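PDB 3EFY: Cif (Cell cycle inhibiting factor) from Escherichia coli, which deamidates a glutamine of host NEDD8, which disables cullin-RING ubiquitin ligases and halts the host cell cycle. Local coordinates for residues L57-G62 with D157-Q162; L64-I69 with L84-L89; V93-R98 with D138-V143; S121-N126 with E149-Q154. All blocks are in the same frame, centred on the assembly; numbering follows the deposited sequence.

Contact 1. Residues L57-G62 with D157-Q162; sequences LRVNDG and DNFSFQ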
# COMPACT_ATOMS: atom_id res chain seq x y z
N LEU A 57 -10.49 -3.57 12.94
CA LEU A 57 -10.66 -2.50 13.88
C LEU A 57 -9.33 -1.82 14.14
O LEU A 57 -8.37 -2.46 14.64
CB LEU A 57 -11.22 -3.05 15.19
CG LEU A 57 -11.44 -2.12 16.35
CD1 LEU A 57 -12.65 -1.17 16.08
CD2 LEU A 57 -11.72 -2.94 17.63
N ARG A 58 -9.27 -0.52 13.79
CA ARG A 58 -8.08 0.28 14.13
C ARG A 58 -8.30 0.96 15.47
O ARG A 58 -9.31 1.63 15.66
CB ARG A 58 -7.78 1.34 13.06
CG ARG A 58 -6.43 2.00 13.31
CD ARG A 58 -6.33 3.27 12.51
NE ARG A 58 -5.00 3.89 12.57
CZ ARG A 58 -4.48 4.51 13.63
NH1 ARG A 58 -5.14 4.60 14.77
NH2 ARG A 58 -3.26 5.04 13.54
N VAL A 59 -7.40 0.73 16.42
CA VAL A 59 -7.48 1.28 17.74
C VAL A 59 -6.44 2.36 17.99
O VAL A 59 -5.25 2.12 17.86
CB VAL A 59 -7.23 0.19 18.84
CG1 VAL A 59 -7.50 0.78 20.22
CG2 VAL A 59 -8.12 -1.07 18.54
N ASN A 60 -6.92 3.52 18.39
CA ASN A 60 -6.06 4.65 18.85
C ASN A 60 -6.28 4.70 20.35
O ASN A 60 -7.34 5.13 20.84
CB ASN A 60 -6.51 5.93 18.12
CG ASN A 60 -5.39 6.82 17.69
OD1 ASN A 60 -5.52 8.06 17.88
ND2 ASN A 60 -4.32 6.30 17.05
N ASP A 61 -5.34 4.11 21.09
CA ASP A 61 -5.43 3.94 22.52
C ASP A 61 -4.64 5.05 23.21
O ASP A 61 -3.44 4.94 23.38
CB ASP A 61 -4.91 2.53 22.84
CG ASP A 61 -5.06 2.10 24.28
OD1 ASP A 61 -5.17 2.94 25.19
OD2 ASP A 61 -5.04 0.84 24.48
N GLY A 62 -5.38 6.07 23.65
CA GLY A 62 -4.79 7.29 24.21
C GLY A 62 -4.14 7.01 25.56
O GLY A 62 -3.06 7.54 25.87
N ASP A 157 -12.80 10.22 26.40
CA ASP A 157 -12.20 10.15 25.07
C ASP A 157 -10.76 9.59 25.01
O ASP A 157 -9.95 10.07 24.22
CB ASP A 157 -12.19 11.52 24.40
CG ASP A 157 -13.54 12.20 24.41
OD1 ASP A 157 -14.59 11.51 24.49
OD2 ASP A 157 -13.53 13.45 24.34
N ASN A 158 -10.48 8.57 25.82
CA ASN A 158 -9.21 7.87 25.77
C ASN A 158 -9.05 7.13 24.41
O ASN A 158 -8.01 7.20 23.76
CB ASN A 158 -9.15 6.87 26.93
CG ASN A 158 -9.01 7.56 28.29
OD1 ASN A 158 -9.98 7.64 29.07
ND2 ASN A 158 -7.83 8.12 28.53
N PHE A 159 -10.13 6.49 23.98
CA PHE A 159 -10.09 5.66 22.78
C PHE A 159 -10.77 6.33 21.59
O PHE A 159 -11.78 7.02 21.75
CB PHE A 159 -10.81 4.33 23.02
CG PHE A 159 -10.06 3.37 23.92
CD1 PHE A 159 -9.08 2.56 23.39
CD2 PHE A 159 -10.35 3.29 25.25
CE1 PHE A 159 -8.38 1.65 24.17
CE2 PHE A 159 -9.67 2.36 26.08
CZ PHE A 159 -8.66 1.56 25.54
N SER A 160 -10.23 6.07 20.41
CA SER A 160 -10.89 6.36 19.12
C SER A 160 -10.70 5.12 18.24
O SER A 160 -9.59 4.60 18.16
CB SER A 160 -10.19 7.52 18.44
OG SER A 160 -10.75 7.86 17.19
N PHE A 161 -11.76 4.68 17.58
CA PHE A 161 -11.73 3.48 16.78
C PHE A 161 -12.15 3.78 15.35
O PHE A 161 -12.91 4.72 15.08
CB PHE A 161 -12.69 2.45 17.32
CG PHE A 161 -12.40 2.02 18.73
CD1 PHE A 161 -11.45 1.03 18.96
CD2 PHE A 161 -13.07 2.58 19.80
CE1 PHE A 161 -11.17 0.61 20.27
CE2 PHE A 161 -12.83 2.16 21.09
CZ PHE A 161 -11.87 1.18 21.32
N GLN A 162 -11.67 2.95 14.43
CA GLN A 162 -12.23 2.89 13.06
C GLN A 162 -12.53 1.43 12.77
O GLN A 162 -11.71 0.54 13.06
CB GLN A 162 -11.26 3.42 12.01
CG GLN A 162 -10.88 4.88 12.28
CD GLN A 162 -9.88 5.43 11.28
OE1 GLN A 162 -9.43 4.71 10.37
NE2 GLN A 162 -9.56 6.72 11.41

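Contact 2. Residues L64-I69 with L84-L89; sequences LGHAYI and LYQSDL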
# COMPACT_ATOMS: atom_id res chain seq x y z
N LEU A 64 -2.99 4.02 26.89
CA LEU A 64 -1.81 3.23 26.71
C LEU A 64 -0.76 3.97 25.91
O LEU A 64 0.43 3.65 26.00
CB LEU A 64 -2.14 1.89 26.05
CG LEU A 64 -1.12 0.75 26.12
CD1 LEU A 64 -0.86 0.32 27.55
CD2 LEU A 64 -1.52 -0.45 25.26
N GLY A 65 -1.19 4.97 25.12
CA GLY A 65 -0.35 5.71 24.22
C GLY A 65 0.15 4.85 23.06
O GLY A 65 1.33 4.78 22.76
N HIS A 66 -0.78 4.21 22.35
CA HIS A 66 -0.40 3.18 21.45
C HIS A 66 -1.53 2.98 20.41
O HIS A 66 -2.66 3.33 20.69
CB HIS A 66 -0.24 1.91 22.29
CG HIS A 66 0.32 0.77 21.52
ND1 HIS A 66 1.26 0.95 20.53
CD2 HIS A 66 0.09 -0.57 21.60
CE1 HIS A 66 1.52 -0.23 19.99
NE2 HIS A 66 0.88 -1.17 20.66
N ALA A 67 -1.17 2.62 19.20
CA ALA A 67 -2.16 2.26 18.16
C ALA A 67 -1.91 0.84 17.67
O ALA A 67 -0.77 0.38 17.61
CB ALA A 67 -2.10 3.24 16.98
N TYR A 68 -2.97 0.15 17.24
CA TYR A 68 -2.85 -1.26 16.88
C TYR A 68 -4.12 -1.72 16.16
O TYR A 68 -5.10 -0.99 16.16
CB TYR A 68 -2.55 -2.13 18.12
CG TYR A 68 -3.38 -1.86 19.31
CD1 TYR A 68 -4.58 -2.54 19.54
CD2 TYR A 68 -3.05 -0.87 20.26
CE1 TYR A 68 -5.35 -2.29 20.68
CE2 TYR A 68 -3.83 -0.61 21.32
CZ TYR A 68 -5.00 -1.29 21.56
OH TYR A 68 -5.75 -1.01 22.69
N ILE A 69 -4.08 -2.92 15.60
CA ILE A 69 -5.19 -3.47 14.76
C ILE A 69 -5.75 -4.71 15.44
O ILE A 69 -4.98 -5.56 15.88
CB ILE A 69 -4.69 -3.84 13.40
CG1 ILE A 69 -4.04 -2.67 12.63
CG2 ILE A 69 -5.86 -4.42 12.57
CD1 ILE A 69 -4.93 -1.45 12.51
N LEU A 84 -4.48 -9.77 17.04
CA LEU A 84 -3.95 -8.41 17.31
C LEU A 84 -2.63 -8.23 16.56
O LEU A 84 -1.72 -9.04 16.68
CB LEU A 84 -3.71 -8.24 18.79
CG LEU A 84 -3.54 -6.78 19.28
CD1 LEU A 84 -4.19 -6.59 20.69
CD2 LEU A 84 -2.12 -6.57 19.26
N TYR A 85 -2.51 -7.13 15.81
CA TYR A 85 -1.34 -6.79 15.04
C TYR A 85 -0.83 -5.40 15.53
O TYR A 85 -1.61 -4.48 15.71
CB TYR A 85 -1.57 -6.71 13.52
CG TYR A 85 -2.40 -7.86 12.97
CD1 TYR A 85 -2.13 -9.16 13.31
CD2 TYR A 85 -3.48 -7.60 12.12
CE1 TYR A 85 -2.90 -10.23 12.78
CE2 TYR A 85 -4.24 -8.64 11.61
CZ TYR A 85 -3.96 -9.94 11.98
OH TYR A 85 -4.75 -11.00 11.51
N GLN A 86 0.48 -5.25 15.67
CA GLN A 86 1.05 -4.01 16.21
C GLN A 86 2.54 -3.93 15.94
O GLN A 86 3.20 -4.96 15.71
CB GLN A 86 0.82 -3.93 17.73
CG GLN A 86 1.42 -5.15 18.51
CD GLN A 86 1.53 -4.96 20.00
OE1 GLN A 86 1.44 -3.84 20.55
NE2 GLN A 86 1.77 -6.08 20.68
N SER A 87 3.06 -2.71 16.03
CA SER A 87 4.49 -2.46 16.29
C SER A 87 4.57 -1.43 17.40
O SER A 87 3.57 -0.80 17.71
CB SER A 87 5.25 -1.99 15.05
OG SER A 87 4.91 -0.66 14.70
N ASP A 88 5.76 -1.17 17.95
CA ASP A 88 5.85 -0.20 19.05
C ASP A 88 7.30 0.32 19.09
O ASP A 88 8.25 -0.45 18.99
CB ASP A 88 5.50 -0.94 20.33
CG ASP A 88 5.10 -0.05 21.47
OD1 ASP A 88 5.71 1.05 21.71
OD2 ASP A 88 4.23 -0.50 22.22
N LEU A 89 7.45 1.64 19.19
CA LEU A 89 8.81 2.22 19.31
C LEU A 89 9.34 2.21 20.74
O LEU A 89 10.57 2.43 20.93
CB LEU A 89 8.84 3.65 18.77
CG LEU A 89 8.65 3.78 17.25
CD1 LEU A 89 8.62 5.28 16.86
CD2 LEU A 89 9.67 2.96 16.43
O HOH W 1 3.33 2.65 21.25
O HOH W 2 0.75 -0.76 15.53

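Contact 3. Residues V93-R98 with D138-V143; sequences VTRKLR and DIDGNV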
# COMPACT_ATOMS: atom_id res chain seq x y z
N VAL A 93 4.30 3.01 27.63
CA VAL A 93 4.05 1.94 28.62
C VAL A 93 4.70 0.63 28.22
O VAL A 93 5.34 -0.07 29.02
CB VAL A 93 2.52 1.69 28.86
CG1 VAL A 93 2.28 0.53 29.81
CG2 VAL A 93 1.84 2.98 29.40
N THR A 94 4.51 0.25 26.95
CA THR A 94 5.00 -0.99 26.43
C THR A 94 6.38 -0.80 25.81
O THR A 94 6.75 0.30 25.38
CB THR A 94 3.96 -1.50 25.36
OG1 THR A 94 3.49 -0.34 24.65
CG2 THR A 94 2.82 -2.16 26.03
N ARG A 95 7.16 -1.86 25.75
CA ARG A 95 8.50 -1.80 25.22
C ARG A 95 8.58 -1.86 23.70
O ARG A 95 7.58 -2.19 23.01
CB ARG A 95 9.35 -2.90 25.85
CG ARG A 95 8.97 -4.29 25.44
CD ARG A 95 9.99 -5.29 25.92
NE ARG A 95 9.39 -6.57 26.22
CZ ARG A 95 10.03 -7.72 26.25
NH1 ARG A 95 11.36 -7.78 26.04
NH2 ARG A 95 9.35 -8.83 26.54
N LYS A 96 9.75 -1.52 23.15
CA LYS A 96 9.98 -1.59 21.70
C LYS A 96 9.69 -2.97 21.14
O LYS A 96 10.10 -3.97 21.72
CB LYS A 96 11.44 -1.26 21.30
CG LYS A 96 11.65 -1.17 19.79
CD LYS A 96 13.03 -0.64 19.34
CE LYS A 96 13.27 -0.87 17.84
NZ LYS A 96 12.39 0.01 16.99
N LEU A 97 8.95 -2.98 20.02
CA LEU A 97 8.52 -4.20 19.34
C LEU A 97 8.46 -4.02 17.83
O LEU A 97 7.68 -3.20 17.33
CB LEU A 97 7.14 -4.57 19.87
CG LEU A 97 6.40 -5.74 19.24
CD1 LEU A 97 7.12 -7.09 19.56
CD2 LEU A 97 4.98 -5.78 19.85
N ARG A 98 9.28 -4.75 17.09
CA ARG A 98 9.25 -4.71 15.64
C ARG A 98 8.06 -5.50 15.14
O ARG A 98 7.75 -6.58 15.68
CB ARG A 98 10.53 -5.24 15.03
CG ARG A 98 11.75 -4.39 15.44
CD ARG A 98 13.06 -5.03 14.95
NE ARG A 98 12.98 -5.22 13.51
CZ ARG A 98 12.86 -6.38 12.89
NH1 ARG A 98 12.85 -7.54 13.56
NH2 ARG A 98 12.76 -6.39 11.56
N ASP A 138 2.56 -7.48 25.31
CA ASP A 138 3.99 -7.82 25.42
C ASP A 138 4.34 -9.15 24.73
O ASP A 138 3.65 -10.15 24.90
CB ASP A 138 4.44 -7.80 26.88
CG ASP A 138 5.97 -7.86 27.00
OD1 ASP A 138 6.65 -6.84 26.72
OD2 ASP A 138 6.50 -8.97 27.19
N ILE A 139 5.42 -9.18 23.96
CA ILE A 139 5.77 -10.34 23.17
C ILE A 139 6.01 -11.60 24.04
O ILE A 139 5.76 -12.72 23.60
CB ILE A 139 6.98 -10.05 22.25
CG1 ILE A 139 7.05 -11.09 21.13
CG2 ILE A 139 8.27 -9.86 23.08
CD1 ILE A 139 8.04 -10.83 20.01
N ASP A 140 6.48 -11.36 25.25
CA ASP A 140 6.73 -12.42 26.23
C ASP A 140 5.68 -12.50 27.34
O ASP A 140 5.79 -13.32 28.27
CB ASP A 140 8.12 -12.20 26.89
CG ASP A 140 9.27 -12.31 25.92
OD1 ASP A 140 9.21 -13.15 24.98
OD2 ASP A 140 10.27 -11.56 26.12
N GLY A 141 4.68 -11.63 27.32
CA GLY A 141 3.75 -11.49 28.41
C GLY A 141 4.36 -11.06 29.73
O GLY A 141 3.86 -11.43 30.80
N ASN A 142 5.42 -10.26 29.66
CA ASN A 142 6.25 -9.98 30.83
C ASN A 142 5.92 -8.64 31.46
O ASN A 142 6.26 -7.57 30.93
CB ASN A 142 7.72 -10.06 30.43
CG ASN A 142 8.66 -9.93 31.65
OD1 ASN A 142 8.21 -9.63 32.75
ND2 ASN A 142 9.95 -10.18 31.43
N VAL A 143 5.23 -8.67 32.61
CA VAL A 143 4.79 -7.47 33.28
C VAL A 143 5.98 -6.57 33.72
O VAL A 143 5.85 -5.35 33.76
CB VAL A 143 3.86 -7.82 34.47
CG1 VAL A 143 4.65 -8.51 35.59
CG2 VAL A 143 3.21 -6.57 35.04
O HOH W 3 5.61 -4.36 26.11
O HOH W 4 12.29 -10.64 24.98

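Contact 4. Residues S121-N126 with E149-Q154; sequences SCMSQN and ENIQYQ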
# COMPACT_ATOMS: atom_id res chain seq x y z
N SER A 121 -12.63 -1.66 28.26
CA SER A 121 -13.54 -1.25 29.32
C SER A 121 -12.79 -0.86 30.60
O SER A 121 -13.03 0.20 31.16
CB SER A 121 -14.56 -2.34 29.61
OG SER A 121 -15.48 -1.83 30.55
N CYS A 122 -11.86 -1.70 31.02
CA CYS A 122 -11.03 -1.40 32.21
C CYS A 122 -10.21 -0.12 32.05
O CYS A 122 -10.24 0.75 32.91
CB CYS A 122 -10.10 -2.56 32.52
SG CYS A 122 -10.94 -4.04 33.07
N MET A 123 -9.48 0.02 30.93
CA MET A 123 -8.66 1.19 30.72
C MET A 123 -9.49 2.47 30.63
O MET A 123 -9.08 3.53 31.12
CB MET A 123 -7.78 1.00 29.47
CG MET A 123 -6.84 2.09 29.11
SD MET A 123 -5.50 2.22 30.36
CE MET A 123 -5.40 0.52 30.81
N SER A 124 -10.68 2.39 30.05
CA SER A 124 -11.53 3.58 29.93
C SER A 124 -12.02 4.08 31.29
O SER A 124 -12.36 5.23 31.41
CB SER A 124 -12.73 3.32 29.01
OG SER A 124 -13.54 2.31 29.51
N GLN A 125 -12.00 3.22 32.29
CA GLN A 125 -12.41 3.54 33.65
C GLN A 125 -11.19 3.73 34.58
O GLN A 125 -11.34 3.73 35.81
CB GLN A 125 -13.25 2.41 34.20
CG GLN A 125 -14.59 2.25 33.51
CD GLN A 125 -15.30 1.02 33.96
OE1 GLN A 125 -15.29 -0.01 33.28
NE2 GLN A 125 -15.92 1.09 35.13
N ASN A 126 -10.01 3.85 33.98
CA ASN A 126 -8.74 4.00 34.70
C ASN A 126 -8.44 2.86 35.67
O ASN A 126 -7.85 3.08 36.72
CB ASN A 126 -8.68 5.36 35.43
CG ASN A 126 -7.24 5.80 35.78
OD1 ASN A 126 -6.26 5.48 35.07
ND2 ASN A 126 -7.11 6.54 36.88
N GLU A 149 4.04 4.03 34.86
CA GLU A 149 4.23 5.48 34.88
C GLU A 149 3.85 6.21 33.60
O GLU A 149 3.52 7.40 33.62
CB GLU A 149 5.72 5.83 35.26
CG GLU A 149 6.90 5.31 34.36
CD GLU A 149 7.49 3.96 34.79
OE1 GLU A 149 6.72 3.14 35.34
OE2 GLU A 149 8.76 3.73 34.62
N ASN A 150 3.92 5.53 32.47
CA ASN A 150 3.66 6.18 31.21
C ASN A 150 2.19 6.08 30.72
O ASN A 150 1.89 6.62 29.67
CB ASN A 150 4.63 5.68 30.16
CG ASN A 150 6.06 6.05 30.52
OD1 ASN A 150 6.27 7.11 31.14
ND2 ASN A 150 7.01 5.20 30.18
N ILE A 151 1.33 5.48 31.50
CA ILE A 151 -0.12 5.56 31.23
C ILE A 151 -0.55 7.04 31.27
O ILE A 151 -0.13 7.81 32.17
CB ILE A 151 -0.93 4.68 32.19
CG1 ILE A 151 -0.58 3.22 31.99
CG2 ILE A 151 -2.46 4.91 31.97
CD1 ILE A 151 -0.99 2.31 33.08
N GLN A 152 -1.31 7.46 30.26
CA GLN A 152 -1.81 8.82 30.15
C GLN A 152 -3.33 8.80 30.18
O GLN A 152 -3.94 9.16 29.21
CB GLN A 152 -1.41 9.51 28.84
CG GLN A 152 -0.12 9.11 28.18
CD GLN A 152 1.07 10.00 28.52
OE1 GLN A 152 2.16 9.50 28.82
NE2 GLN A 152 0.87 11.31 28.46
N TYR A 153 -3.92 8.38 31.29
CA TYR A 153 -5.37 8.41 31.41
C TYR A 153 -5.91 9.86 31.37
O TYR A 153 -5.41 10.75 32.07
CB TYR A 153 -5.83 7.69 32.68
CG TYR A 153 -7.33 7.70 32.87
CD1 TYR A 153 -8.16 6.93 32.05
CD2 TYR A 153 -7.92 8.47 33.87
CE1 TYR A 153 -9.53 6.94 32.21
CE2 TYR A 153 -9.31 8.47 34.05
CZ TYR A 153 -10.11 7.71 33.21
OH TYR A 153 -11.48 7.71 33.38
N GLN A 154 -6.91 10.08 30.52
CA GLN A 154 -7.69 11.33 30.50
C GLN A 154 -9.14 10.99 30.93
O GLN A 154 -9.55 9.82 30.87
CB GLN A 154 -7.59 12.03 29.13
CG GLN A 154 -7.50 11.11 27.85
CD GLN A 154 -6.05 10.59 27.50
OE1 GLN A 154 -5.05 11.32 27.66
NE2 GLN A 154 -5.95 9.33 27.00

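Contact 1. Residues L57-G62 with D157-Q162
Leu57 meets Phe161 side chain to side chain, its CD1 3.8 Å from Phe161 CD1. Leu57 CG stands anti to the backbone N (chi1 178°), beside the carbonyl carbon, and the methyl beyond it lies against the ring. Arg58 forms a hydrogen-bonded antiparallel pair with Gln162, the Arg58 N to Gln162 O bond measuring 2.8 Å. Their side chains run side by side, and each finds its polar partners beyond the pair: Asn15 for Arg58 NE, Tyr29 and Phe31 for the Gln162 amide. Val59 faces Phe161 in a non-hydrogen-bonded pair, with CG1 3.7 Å from Phe161 CE1. Val59 CG1 also lies at the edge of the Phe159 ring, 4.0 Å from Phe159 CD1. At Asn60 the backbone again bonds both ways with Ser160, Asn60 N reaching Ser160 O at 2.9 Å. Asp61 lies alongside Phe159, Asp61 CG 3.4 Å from Phe159 CE1, with carboxylate and ring tilted 44° to each other; OD2 bonds the hydroxyls of Tyr68 and Tyr119. Just past the paired strands, Gly62 N bonds Asn158 O at 2.9 Å. The axes of the short strand segments 57-61 and 159-162 run 162° apart, nearly antiparallel. Strand 54-61 lies between strands 159-166 and 66-72. Helices 39-47 and 113-124 pack on the face bearing Val59, Phe159 and Phe161, where Phe120 meets both phenylalanine rings edge-to-face.

Contact 2. Residues L64-I69 with L84-L89
His66 donates from NE2 to Gln86 OE1, a 2.7 Å hydrogen bond whose N-H...O angle of 164° makes it nearly straight. The oxygen lies close to the imidazole plane, and the donor in turn lies in the plane of the Gln86 carbonyl. Gln86 CG sits between its own backbone N and carbonyl carbon (chi1 58°), with the chain extended beyond it; NE2, bonded to Phe137 O, holds the amide from its other end. Among backbone bonds, Ile69 and Tyr85 form an antiparallel hydrogen-bonded pair, in which Ile69 N reaches Tyr85 O at 2.9 Å and the return bond is equally short.

Two waters extend the contact. One lies 2.8 Å from His66 ND1 and also bonds Gly65 O and, weakly, Asp88 OD1; the other links Ala67 O to Ser87 N. Two further oxygens meet the imidazole at CE1: Ser87 O approaches His66 CE1 in the ring plane at 3.1 Å, while Asp88 OD2, hydrogen-bonded to the Thr94 hydroxyl, stands over one face toward the rim, 3.5 Å from His66 CE1, with carboxylate and ring 22° apart. Ile69 CG2 packs 4.0 Å from Tyr85 CD2.

His66 and Gln86 are active-site residues, as is Cys10, which touches His66. The bond to Gln86, with the water on ND1, would limit rotation of the imidazole, consistent with a papain-like Cys-His-Gln triad in which glutamine orients the histidine beside the nucleophile.

Contact 3. Residues V93-R98 with D138-V143
Arg95 sets the edge of its guanidinium against the carboxylate of Asp138, nitrogen for oxygen. Arg95 NE bonds Asp138 OD1 at 2.8 Å, and Arg95 NH2 bonds Asp138 OD2 at 2.9 Å. Both oxygens use their syn lone pairs, and the two flat groups are only 12° from coplanar, which identifies a side-on, two-nitrogen salt bridge. Arg95 CG lies between the backbone N and the carbonyl carbon (chi1 68°), and a bend at chi3 follows before the guanidinium.

Arg95 NH2 has a second acceptor in Asp140 OD2, 2.9 Å away. Here the geometry differs: the nitrogen stands above the Asp140 carboxylate, whose plane is turned 57° from the guanidinium. One arginine therefore ties two aspartates together, and their negative charges would be partly balanced by it. Ile139 CG2 lies over one guanidinium face, 3.8 Å from Arg95 NH2. Beside this network Leu97 CD1 touches Ile139 CD1 at 3.9 Å; Leu97 also packs on Gln86 of the active site. A water joins Arg95 N to Asp138 OD1.

Asp138 OD2 is gripped by three nitrogens in all, since Asn142 N reaches it at 3.0 Å and Asp140 N at 3.1 Å, each well out of the carboxylate plane and from opposite sides of it. The bond from Asp140 N defines an Asx turn. It coincides with a type I beta turn from Asp138 to Gly141, directly after helix 130-137, so the carboxylate that shapes this turn also anchors the arginine of the loop before helix 99-103.

Contact 4. Residues S121-N126 with E149-Q154
Tyr153 packs against the side chain of Asn126. Tyr153 CB is 3.3 Å from Asn126 OD1. Tyr153 CG is anti to its backbone N (chi1 180°) and meets the same amide oxygen. On one flank of the ring Tyr153 CD2 comes 3.4 Å from Asn126 CG, and the amide and ring planes are stacked at 7° to each other. Asn126 CB stands over the ring centre in a CH-pi contact, 3.4 Å from the Tyr153 centroid.

The asparagine that supplies this cover is the C-prime residue of a Schellman motif closing helix 113-124: its phi is positive (57°), its backbone N bonds Met123 O at 3.0 Å, and the next backbone N returns to Cys122 O. Asn126 CB points toward the 149-154 loop.

On the other flank Tyr153 CD1 passes 3.6 Å from Met123 O, and CE1 comes close to Ser124 O, a carbonyl of the last helical turn lying at the ring edge. At the tip Tyr153 OH donates to that same Ser124 O, a long bond of 3.3 Å that reaches the oxygen from above the carbonyl plane. Nearer the sheet Met123 SD lies 4.4 Å from Ile151 CG2, an apolar contact next to Val93.

In the fold
In this C-terminal part of Cif contact 1 closes a large loop containing the other three. Contact 2 closes before contact 3 opens, whereas contacts 3 and 4 interleave. Contacts 1 and 2, their centres about 11 Å apart, belong to one antiparallel sheet: strand 66-72 links strands 54-61 and 81-85, and Asp61 bonds Tyr68. Contact 3, about 10 Å from contact 2 centre to centre, joins it through Asp88 with Thr94 and Leu97. Contact 4, about 13 Å from contact 1 centre to centre, packs the end of helix 113-124 on the 149-154 loop; Met123 reaches Phe159 of contact 1, and Val93 against Ile151 connects it to contact 3. The catalytic His66 and Gln86 thus stand where sheet meets loops.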